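Local coordinates for protein transcriptional regulator (LacI family) (Clostridium acetobutylicum ATCC 824, PDB 3G85) that probably acts as a DNA-binding transcription factor that recognises a cis-regulatory region to control gene expression, at residues Ala118-Ala123 / Ile150-Lys155. Residues are numbered along the deposited sequence; the frame is centred on the assembly and turned at random.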
loop_
_atom_site.group_PDB
_atom_site.type_symbol
_atom_site.label_atom_id
_atom_site.label_comp_id
_atom_site.label_asym_id
_atom_site.label_seq_id
_atom_site.Cartn_x
_atom_site.Cartn_y
_atom_site.Cartn_z
ATOM N N ALA A 118 -9.576 4.882 9.238
ATOM C CA ALA A 118 -8.661 5.144 10.363
ATOM C C ALA A 118 -9.184 6.347 11.161
ATOM O O ALA A 118 -9.294 6.285 12.388
ATOM C CB ALA A 118 -7.253 5.390 9.866
ATOM N N SER A 119 -9.555 7.406 10.453
ATOM C CA SER A 119 -10.142 8.585 11.097
ATOM C C SER A 119 -11.422 8.304 11.872
ATOM O O SER A 119 -11.564 8.743 13.024
ATOM C CB SER A 119 -10.400 9.688 10.088
ATOM O OG SER A 119 -10.903 10.817 10.796
ATOM N N LEU A 120 -12.350 7.574 11.252
ATOM C CA LEU A 120 -13.623 7.247 11.908
ATOM C C LEU A 120 -13.458 6.384 13.149
ATOM O O LEU A 120 -14.283 6.450 14.061
ATOM C CB LEU A 120 -14.633 6.640 10.906
ATOM C CG LEU A 120 -15.076 7.619 9.799
ATOM C CD1 LEU A 120 -15.920 6.948 8.707
ATOM C CD2 LEU A 120 -15.787 8.879 10.351
ATOM N N LEU A 121 -12.403 5.569 13.209
ATOM C CA LEU A 121 -12.139 4.798 14.423
ATOM C C LEU A 121 -11.820 5.772 15.569
ATOM O O LEU A 121 -12.297 5.605 16.707
ATOM C CB LEU A 121 -10.970 3.806 14.207
ATOM C CG LEU A 121 -10.607 2.862 15.373
ATOM C CD1 LEU A 121 -9.888 1.633 14.937
ATOM C CD2 LEU A 121 -9.779 3.548 16.447
ATOM N N PHE A 122 -10.990 6.769 15.277
ATOM C CA PHE A 122 -10.661 7.808 16.263
ATOM C C PHE A 122 -11.908 8.649 16.614
ATOM O O PHE A 122 -12.128 8.968 17.792
ATOM C CB PHE A 122 -9.549 8.731 15.740
ATOM C CG PHE A 122 -8.181 8.045 15.623
ATOM C CD1 PHE A 122 -7.785 7.093 16.561
ATOM C CD2 PHE A 122 -7.301 8.375 14.587
ATOM C CE1 PHE A 122 -6.525 6.461 16.465
ATOM C CE2 PHE A 122 -6.033 7.772 14.509
ATOM C CZ PHE A 122 -5.656 6.818 15.463
ATOM N N ALA A 123 -12.688 9.012 15.586
ATOM C CA ALA A 123 -13.925 9.815 15.766
ATOM C C ALA A 123 -14.908 9.103 16.672
ATOM O O ALA A 123 -15.548 9.732 17.528
ATOM C CB ALA A 123 -14.568 10.095 14.447
ATOM N N ILE A 150 -6.951 12.855 6.834
ATOM C CA ILE A 150 -6.898 14.271 7.199
ATOM C C ILE A 150 -8.267 14.960 7.024
ATOM O O ILE A 150 -8.767 15.590 7.960
ATOM C CB ILE A 150 -5.791 15.005 6.377
ATOM C CG1 ILE A 150 -4.399 14.449 6.704
ATOM C CG2 ILE A 150 -5.816 16.523 6.594
ATOM C CD1 ILE A 150 -4.164 14.290 8.165
ATOM N N GLU A 151 -8.851 14.817 5.839
ATOM C CA GLU A 151 -10.175 15.369 5.532
ATOM C C GLU A 151 -11.273 14.814 6.428
ATOM O O GLU A 151 -12.179 15.547 6.836
ATOM C CB GLU A 151 -10.534 15.179 4.058
ATOM C CG GLU A 151 -9.643 16.021 3.105
ATOM C CD GLU A 151 -9.901 15.822 1.610
ATOM O OE1 GLU A 151 -10.953 15.272 1.203
ATOM O OE2 GLU A 151 -9.020 16.256 0.816
ATOM N N THR A 152 -11.203 13.516 6.732
ATOM C CA THR A 152 -12.182 12.898 7.592
ATOM C C THR A 152 -12.023 13.401 9.016
ATOM O O THR A 152 -13.015 13.550 9.748
ATOM C CB THR A 152 -12.142 11.343 7.495
ATOM O OG1 THR A 152 -12.327 10.950 6.114
ATOM C CG2 THR A 152 -13.216 10.707 8.363
ATOM N N CYS A 153 -10.787 13.670 9.420
ATOM C CA CYS A 153 -10.572 14.214 10.755
ATOM C C CYS A 153 -11.224 15.594 10.848
ATOM O O CYS A 153 -11.939 15.860 11.808
ATOM C CB CYS A 153 -9.092 14.309 11.094
ATOM S SG CYS A 153 -8.396 12.724 11.596
ATOM N N HIS A 154 -10.957 16.448 9.861
ATOM C CA HIS A 154 -11.560 17.796 9.795
ATOM C C HIS A 154 -13.098 17.737 9.853
ATOM O O HIS A 154 -13.715 18.530 10.561
ATOM C CB HIS A 154 -11.123 18.539 8.533
ATOM C CG HIS A 154 -9.639 18.791 8.445
ATOM N ND1 HIS A 154 -9.021 19.187 7.273
ATOM C CD2 HIS A 154 -8.654 18.697 9.376
ATOM C CE1 HIS A 154 -7.723 19.340 7.491
ATOM N NE2 HIS A 154 -7.475 19.038 8.757
ATOM N N LYS A 155 -13.709 16.802 9.115
ATOM C CA LYS A 155 -15.163 16.626 9.122
ATOM C C LYS A 155 -15.717 16.176 10.453
ATOM O O LYS A 155 -16.888 16.430 10.751
ATOM C CB LYS A 155 -15.593 15.663 8.027
ATOM C CG LYS A 155 -15.385 16.281 6.686
ATOM C CD LYS A 155 -15.628 15.353 5.536
ATOM C CE LYS A 155 -15.157 16.069 4.284
ATOM N NZ LYS A 155 -15.737 15.504 3.035
#
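Segments 118-123 and 150-155 come closest at Ser119 and Cys153, CA to CA 5.7 Å, and run in the same general direction, their axes 8.7 Å apart and crossed at -28°. Such a close pass calls for small side chains, and Ser119 and Thr152 point at each other's helix. With OG anti to its own backbone N (chi1 -177°), the serine hydroxyl reaches over the backbone between Thr152 and Cys153. There Ser119 OG lies 3.2 Å from Cys153 N, at an angle too poor for a hydrogen bond, and also 3.2 Å from Cys153 SG. Cysteine suits this buried position because its compact side chain can touch both Ser119 and Ile160.

Thr152 meets the serine from the other helix. Its methyl sits snugly on the serine methylene, with Thr152 CG2 and Ser119 CB 3.5 Å apart, slightly closer than carbons usually pack. The threonine thus splits its two branches: CG2 faces helix 111-124, while OG1 turns back to hydrogen-bond Gly148 O one helical turn earlier. A beta-branched residue suits this place because it offers a methyl to its neighbour and settles its hydroxyl within its own helix. At the margin Leu120 crosses Thr152 at about a right angle, Leu120 CD2 touching Thr152 CG2 at 3.7 Å.

Helix 111-124 follows strand 105-109 of the other sheet and leads into strand 131-134, after which comes helix 140-155; both pack in one subdomain of the periplasmic-binding-protein fold. Phe149 extends the seam to Ala118 and Ser119, while Ala118 and Phe122 seat helix 111-124 on strands 191-194 and 219-224.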